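Local coordinates for five-membered-cyclitol-phosphate synthase (PDB 6K96), which is a synthase of the myo-inositol-1-phosphate synthase family, binding nicotinamide-adenine-dinucleotide on a parallel-stranded nucleotide-binding domain, at residues Ala59-Lys73 and Leu90-Thr102. Numbering follows the deposited sequence.
Sequences AAFDLHPNKVGVPFK and LPDPGFSVDAGLT. With NAD (nicotinamide-adenine-dinucleotide), chain G.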
loop_
_atom_site.group_PDB
_atom_site.type_symbol
_atom_site.label_atom_id
_atom_site.label_comp_id
_atom_site.label_asym_id
_atom_site.label_seq_id
_atom_site.Cartn_x
_atom_site.Cartn_y
_atom_site.Cartn_z
ATOM N N ALA B 59 41.231 -2.593 15.479
ATOM C CA ALA B 59 40.892 -3.469 16.620
ATOM C C ALA B 59 39.438 -3.905 16.509
ATOM O O ALA B 59 38.587 -3.082 16.139
ATOM C CB ALA B 59 41.192 -2.724 17.905
ATOM N N ALA B 60 39.188 -5.143 16.892
ATOM C CA ALA B 60 37.862 -5.770 16.818
ATOM C C ALA B 60 37.769 -6.854 17.885
ATOM O O ALA B 60 38.733 -7.651 18.021
ATOM C CB ALA B 60 37.630 -6.332 15.435
ATOM N N PHE B 61 36.620 -6.877 18.570
ATOM C CA PHE B 61 36.305 -7.771 19.704
ATOM C C PHE B 61 34.922 -8.402 19.493
ATOM O O PHE B 61 33.929 -7.661 19.310
ATOM C CB PHE B 61 36.396 -6.936 20.978
ATOM C CG PHE B 61 37.722 -6.243 21.163
ATOM C CD1 PHE B 61 38.864 -6.956 21.489
ATOM C CD2 PHE B 61 37.825 -4.872 21.049
ATOM C CE1 PHE B 61 40.080 -6.310 21.653
ATOM C CE2 PHE B 61 39.041 -4.233 21.213
ATOM C CZ PHE B 61 40.168 -4.947 21.510
ATOM N N ASP B 62 34.849 -9.736 19.536
ATOM C CA ASP B 62 33.607 -10.546 19.374
ATOM C C ASP B 62 33.721 -11.816 20.230
ATOM O O ASP B 62 34.815 -12.022 20.840
ATOM C CB ASP B 62 33.384 -10.927 17.906
ATOM C CG ASP B 62 31.938 -10.799 17.457
ATOM O OD1 ASP B 62 31.140 -11.716 17.764
ATOM O OD2 ASP B 62 31.608 -9.765 16.807
ATOM N N LEU B 63 32.652 -12.628 20.266
ATOM C CA LEU B 63 32.583 -13.933 21.001
ATOM C C LEU B 63 32.171 -15.050 20.050
ATOM O O LEU B 63 32.367 -16.210 20.437
ATOM C CB LEU B 63 31.578 -13.932 22.173
ATOM C CG LEU B 63 31.830 -13.011 23.376
ATOM C CD1 LEU B 63 30.794 -13.261 24.450
ATOM C CD2 LEU B 63 33.223 -13.137 23.954
ATOM N N HIS B 64 31.549 -14.746 18.914
ATOM C CA HIS B 64 31.056 -15.778 17.957
ATOM C C HIS B 64 32.241 -16.493 17.295
ATOM O O HIS B 64 33.175 -15.867 16.763
ATOM C CB HIS B 64 30.114 -15.165 16.921
ATOM C CG HIS B 64 29.254 -16.159 16.219
ATOM N ND1 HIS B 64 29.744 -17.063 15.294
ATOM C CD2 HIS B 64 27.914 -16.340 16.255
ATOM C CE1 HIS B 64 28.756 -17.815 14.847
ATOM N NE2 HIS B 64 27.618 -17.389 15.420
ATOM N N PRO B 65 32.225 -17.844 17.324
ATOM C CA PRO B 65 33.291 -18.669 16.726
ATOM C C PRO B 65 33.670 -18.412 15.243
ATOM O O PRO B 65 34.835 -18.630 14.888
ATOM C CB PRO B 65 32.734 -20.107 16.847
ATOM C CG PRO B 65 31.713 -20.045 17.963
ATOM C CD PRO B 65 31.160 -18.638 17.953
ATOM N N ASN B 66 32.722 -17.989 14.402
ATOM C CA ASN B 66 32.959 -17.570 12.985
ATOM C C ASN B 66 33.754 -16.251 12.894
ATOM O O ASN B 66 34.402 -16.007 11.830
ATOM C CB ASN B 66 31.640 -17.391 12.249
ATOM C CG ASN B 66 30.884 -18.689 12.125
ATOM O OD1 ASN B 66 31.440 -19.760 12.387
ATOM N ND2 ASN B 66 29.626 -18.589 11.733
ATOM N N LYS B 67 33.747 -15.454 13.977
ATOM C CA LYS B 67 34.350 -14.096 13.998
ATOM C C LYS B 67 35.672 -14.068 14.774
ATOM O O LYS B 67 36.532 -13.275 14.368
ATOM C CB LYS B 67 33.325 -13.090 14.527
ATOM C CG LYS B 67 31.982 -13.142 13.805
ATOM C CD LYS B 67 31.235 -11.808 13.751
ATOM C CE LYS B 67 29.802 -11.925 13.273
ATOM N NZ LYS B 67 28.950 -10.876 13.856
ATOM N N VAL B 68 35.851 -14.883 15.817
ATOM C CA VAL B 68 37.067 -14.825 16.688
ATOM C C VAL B 68 38.271 -15.455 15.956
ATOM O O VAL B 68 38.160 -16.597 15.426
ATOM C CB VAL B 68 36.814 -15.480 18.065
ATOM C CG1 VAL B 68 38.100 -15.601 18.872
ATOM C CG2 VAL B 68 35.761 -14.725 18.874
ATOM N N GLY B 69 39.384 -14.716 15.898
ATOM C CA GLY B 69 40.643 -15.159 15.259
ATOM C C GLY B 69 40.535 -15.280 13.747
ATOM O O GLY B 69 41.499 -15.779 13.103
ATOM N N VAL B 70 39.437 -14.773 13.194
ATOM C CA VAL B 70 39.273 -14.523 11.743
ATOM C C VAL B 70 39.781 -13.106 11.421
ATOM O O VAL B 70 39.609 -12.149 12.186
ATOM C CB VAL B 70 37.804 -14.750 11.349
ATOM C CG1 VAL B 70 37.586 -14.505 9.871
ATOM C CG2 VAL B 70 37.344 -16.140 11.726
ATOM N N PRO B 71 40.477 -12.930 10.283
ATOM C CA PRO B 71 40.872 -11.590 9.848
ATOM C C PRO B 71 39.629 -10.721 9.577
ATOM O O PRO B 71 38.652 -11.202 8.999
ATOM C CB PRO B 71 41.720 -11.813 8.582
ATOM C CG PRO B 71 42.020 -13.305 8.555
ATOM C CD PRO B 71 40.940 -13.990 9.376
ATOM N N PHE B 72 39.703 -9.468 10.023
ATOM C CA PHE B 72 38.580 -8.501 10.109
ATOM C C PHE B 72 37.761 -8.536 8.827
ATOM O O PHE B 72 36.552 -8.758 8.886
ATOM C CB PHE B 72 39.144 -7.096 10.339
ATOM C CG PHE B 72 38.095 -6.047 10.570
ATOM C CD1 PHE B 72 37.360 -6.023 11.750
ATOM C CD2 PHE B 72 37.816 -5.105 9.604
ATOM C CE1 PHE B 72 36.384 -5.052 11.957
ATOM C CE2 PHE B 72 36.847 -4.135 9.812
ATOM C CZ PHE B 72 36.134 -4.108 10.985
ATOM N N LYS B 73 38.449 -8.320 7.704
ATOM C CA LYS B 73 37.911 -8.358 6.324
ATOM C C LYS B 73 36.893 -9.489 6.172
ATOM O O LYS B 73 35.873 -9.256 5.519
ATOM C CB LYS B 73 39.054 -8.545 5.323
ATOM C CG LYS B 73 38.776 -7.931 3.956
ATOM C CD LYS B 73 38.943 -8.883 2.806
ATOM C CE LYS B 73 37.749 -9.781 2.554
ATOM N NZ LYS B 73 38.182 -11.009 1.841
ATOM N N LEU B 90 36.830 -4.692 -0.930
ATOM C CA LEU B 90 37.091 -4.385 0.497
ATOM C C LEU B 90 38.566 -4.667 0.768
ATOM O O LEU B 90 39.022 -5.764 0.472
ATOM C CB LEU B 90 36.199 -5.291 1.344
ATOM C CG LEU B 90 34.719 -4.953 1.300
ATOM C CD1 LEU B 90 33.912 -6.081 1.929
ATOM C CD2 LEU B 90 34.472 -3.642 2.027
ATOM N N PRO B 91 39.383 -3.687 1.325
ATOM C CA PRO B 91 40.805 -3.795 1.630
ATOM C C PRO B 91 41.035 -4.695 2.854
ATOM O O PRO B 91 40.115 -4.871 3.624
ATOM C CB PRO B 91 41.217 -2.345 1.952
ATOM C CG PRO B 91 39.956 -1.706 2.482
ATOM C CD PRO B 91 38.836 -2.404 1.748
ATOM N N ASP B 92 42.239 -5.246 2.990
ATOM C CA ASP B 92 42.622 -6.049 4.172
ATOM C C ASP B 92 43.387 -5.129 5.112
ATOM O O ASP B 92 44.483 -4.694 4.779
ATOM C CB ASP B 92 43.369 -7.315 3.755
ATOM C CG ASP B 92 43.216 -8.410 4.790
ATOM O OD1 ASP B 92 43.896 -8.303 5.838
ATOM O OD2 ASP B 92 42.385 -9.334 4.559
ATOM N N PRO B 93 42.833 -4.793 6.299
ATOM C CA PRO B 93 43.501 -3.877 7.224
ATOM C C PRO B 93 44.634 -4.556 8.001
ATOM O O PRO B 93 45.337 -3.833 8.668
ATOM C CB PRO B 93 42.392 -3.410 8.171
ATOM C CG PRO B 93 41.355 -4.526 8.130
ATOM C CD PRO B 93 41.567 -5.301 6.840
ATOM N N GLY B 94 44.748 -5.893 7.922
ATOM C CA GLY B 94 45.951 -6.651 8.329
ATOM C C GLY B 94 45.910 -7.203 9.745
ATOM O O GLY B 94 46.913 -7.799 10.148
ATOM N N PHE B 95 44.817 -7.009 10.481
ATOM C CA PHE B 95 44.639 -7.537 11.862
ATOM C C PHE B 95 43.512 -8.575 11.895
ATOM O O PHE B 95 42.888 -8.905 10.839
ATOM C CB PHE B 95 44.403 -6.403 12.865
ATOM C CG PHE B 95 43.011 -5.814 12.864
ATOM C CD1 PHE B 95 42.655 -4.803 11.980
ATOM C CD2 PHE B 95 42.061 -6.250 13.773
ATOM C CE1 PHE B 95 41.371 -4.272 11.985
ATOM C CE2 PHE B 95 40.781 -5.718 13.781
ATOM C CZ PHE B 95 40.439 -4.728 12.894
ATOM N N SER B 96 43.278 -9.120 13.083
ATOM C CA SER B 96 42.328 -10.232 13.313
ATOM C C SER B 96 41.465 -9.898 14.523
ATOM O O SER B 96 41.976 -9.197 15.442
ATOM C CB SER B 96 43.057 -11.536 13.484
ATOM O OG SER B 96 42.711 -12.427 12.449
ATOM N N VAL B 97 40.233 -10.412 14.537
ATOM C CA VAL B 97 39.261 -10.178 15.642
ATOM C C VAL B 97 39.789 -10.891 16.894
ATOM O O VAL B 97 39.878 -12.136 16.864
ATOM C CB VAL B 97 37.836 -10.639 15.283
ATOM C CG1 VAL B 97 36.839 -10.375 16.412
ATOM C CG2 VAL B 97 37.348 -10.008 13.985
ATOM N N ASP B 98 40.146 -10.136 17.938
ATOM C CA ASP B 98 40.505 -10.715 19.262
ATOM C C ASP B 98 39.219 -11.133 19.982
ATOM O O ASP B 98 38.140 -10.715 19.557
ATOM C CB ASP B 98 41.355 -9.746 20.089
ATOM C CG ASP B 98 42.849 -9.927 19.880
ATOM O OD1 ASP B 98 43.227 -10.552 18.856
ATOM O OD2 ASP B 98 43.626 -9.438 20.736
ATOM N N ALA B 99 39.353 -11.921 21.049
ATOM C CA ALA B 99 38.263 -12.360 21.948
ATOM C C ALA B 99 37.748 -11.178 22.773
ATOM O O ALA B 99 38.559 -10.401 23.270
ATOM C CB ALA B 99 38.798 -13.440 22.847
ATOM N N GLY B 100 36.438 -11.061 22.939
ATOM C CA GLY B 100 35.844 -10.006 23.780
ATOM C C GLY B 100 35.825 -10.400 25.247
ATOM O O GLY B 100 36.364 -11.456 25.567
ATOM N N LEU B 101 35.200 -9.561 26.076
ATOM C CA LEU B 101 34.853 -9.813 27.498
ATOM C C LEU B 101 33.579 -10.643 27.548
ATOM O O LEU B 101 32.561 -10.162 27.042
ATOM C CB LEU B 101 34.551 -8.509 28.240
ATOM C CG LEU B 101 35.644 -7.446 28.267
ATOM C CD1 LEU B 101 35.091 -6.112 28.754
ATOM C CD2 LEU B 101 36.802 -7.877 29.130
ATOM N N THR B 102 33.612 -11.796 28.216
ATOM C CA THR B 102 32.401 -12.527 28.679
ATOM C C THR B 102 32.003 -11.971 30.053
ATOM O O THR B 102 32.854 -11.325 30.672
ATOM C CB THR B 102 32.682 -14.017 28.766
ATOM O OG1 THR B 102 33.420 -14.049 29.996
ATOM C CG2 THR B 102 33.393 -14.555 27.536
HETATM P PA NAD G . 24.492 -7.564 15.451
HETATM O O1A NAD G . 23.675 -8.571 16.165
HETATM O O2A NAD G . 24.568 -7.731 13.958
HETATM O O5B NAD G . 25.933 -7.335 16.050
HETATM C C5B NAD G . 26.127 -7.868 17.381
HETATM C C4B NAD G . 27.528 -8.407 17.493
HETATM O O4B NAD G . 28.006 -8.454 18.879
HETATM C C3B NAD G . 27.660 -9.841 16.971
HETATM O O3B NAD G . 28.848 -9.928 16.194
HETATM C C2B NAD G . 27.816 -10.638 18.263
HETATM O O2B NAD G . 28.346 -11.867 17.858
HETATM C C1B NAD G . 28.728 -9.668 19.022
HETATM N N9A NAD G . 28.928 -9.896 20.440
HETATM C C8A NAD G . 28.006 -10.491 21.265
HETATM N N7A NAD G . 28.372 -10.498 22.526
HETATM C C5A NAD G . 29.597 -9.840 22.545
HETATM C C6A NAD G . 30.477 -9.531 23.603
HETATM N N6A NAD G . 30.214 -9.834 24.869
HETATM N N1A NAD G . 31.604 -8.829 23.305
HETATM C C2A NAD G . 31.832 -8.535 22.011
HETATM N N3A NAD G . 31.083 -8.794 20.942
HETATM C C4A NAD G . 29.953 -9.450 21.267
HETATM O O3 NAD G . 23.855 -6.143 15.756
HETATM P PN NAD G . 23.789 -4.830 14.830
HETATM O O1N NAD G . 25.168 -4.521 14.391
HETATM O O2N NAD G . 22.655 -5.117 13.894
HETATM O O5D NAD G . 23.341 -3.730 15.921
HETATM C C5D NAD G . 24.255 -3.494 17.070
HETATM C C4D NAD G . 23.529 -2.727 18.135
HETATM O O4D NAD G . 23.144 -1.411 17.676
HETATM C C3D NAD G . 22.240 -3.421 18.598
HETATM O O3D NAD G . 22.127 -3.213 19.989
HETATM C C2D NAD G . 21.148 -2.576 17.948
HETATM O O2D NAD G . 19.911 -2.503 18.630
HETATM C C1D NAD G . 21.772 -1.184 18.026
HETATM N N1N NAD G . 21.053 -0.258 17.098
HETATM C C2N NAD G . 20.845 -0.657 15.735
HETATM C C3N NAD G . 20.027 0.069 14.886
HETATM C C7N NAD G . 19.891 -0.396 13.447
HETATM O O7N NAD G . 20.592 -1.313 13.037
HETATM N N7N NAD G . 18.993 0.208 12.674
HETATM C C4N NAD G . 19.379 1.184 15.417
HETATM C C5N NAD G . 19.725 1.658 16.677
HETATM C C6N NAD G . 20.490 0.884 17.529
#
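Phe95 slides its ring between the strand residues Ala59-Ala60 and Phe72, at the start of helix 72-75. Over one face lies the backbone of Ala59, whose N is 3.4 Å from Phe95 CZ; over the opposite face comes Phe72 CB, and Ala60 CB, a small methyl, meets the ring edge in plane. The two phenyl rings are turned only 27° apart but slid past each other, with centroids 5.1 Å apart. Phe72 has CG anti to the backbone N (chi1 -175°), which sets its ring alongside that of Phe95, while the Pro93 side chain crosses Phe72 at about a right angle, its CG against Phe72 CD2.

Val97 packs between strand and turn: CB lies 3.1 Å from Lys67 O, CG1 against Asp62 CB and CG2 against Ala60 CB. The same turn holds its backbone at both polar atoms: N gives a nearly straight bond (173°) to Val70 O, and O receives Gly69 N. Gly69 takes the positive phi of this type II turn.

Strands 55-62 and 98-99 run parallel as the two strands of a Rossmann-type beta-alpha-beta unit, joined by Asp98 N to Ala60 O and Gly100 N to Asp62 O. At the first strand's end Asp62, the acidic residue familiar there in NAD-binding Rossmann folds, takes both adenosine ribose hydroxyls, OD1 from NAD O2B and OD2 from NAD O3B, each 2.8 Å; OD2 also accepts from Val12 N, and an Asx turn to His64 N helps fix the carboxylate's rotation. Lys67 carries NZ to O3B along an extended chain, and Val12 O and Asn81 OD1 also accept from it. Gly100, lacking a side chain, lets the adenine lie close, and Leu101 O accepts from N6A.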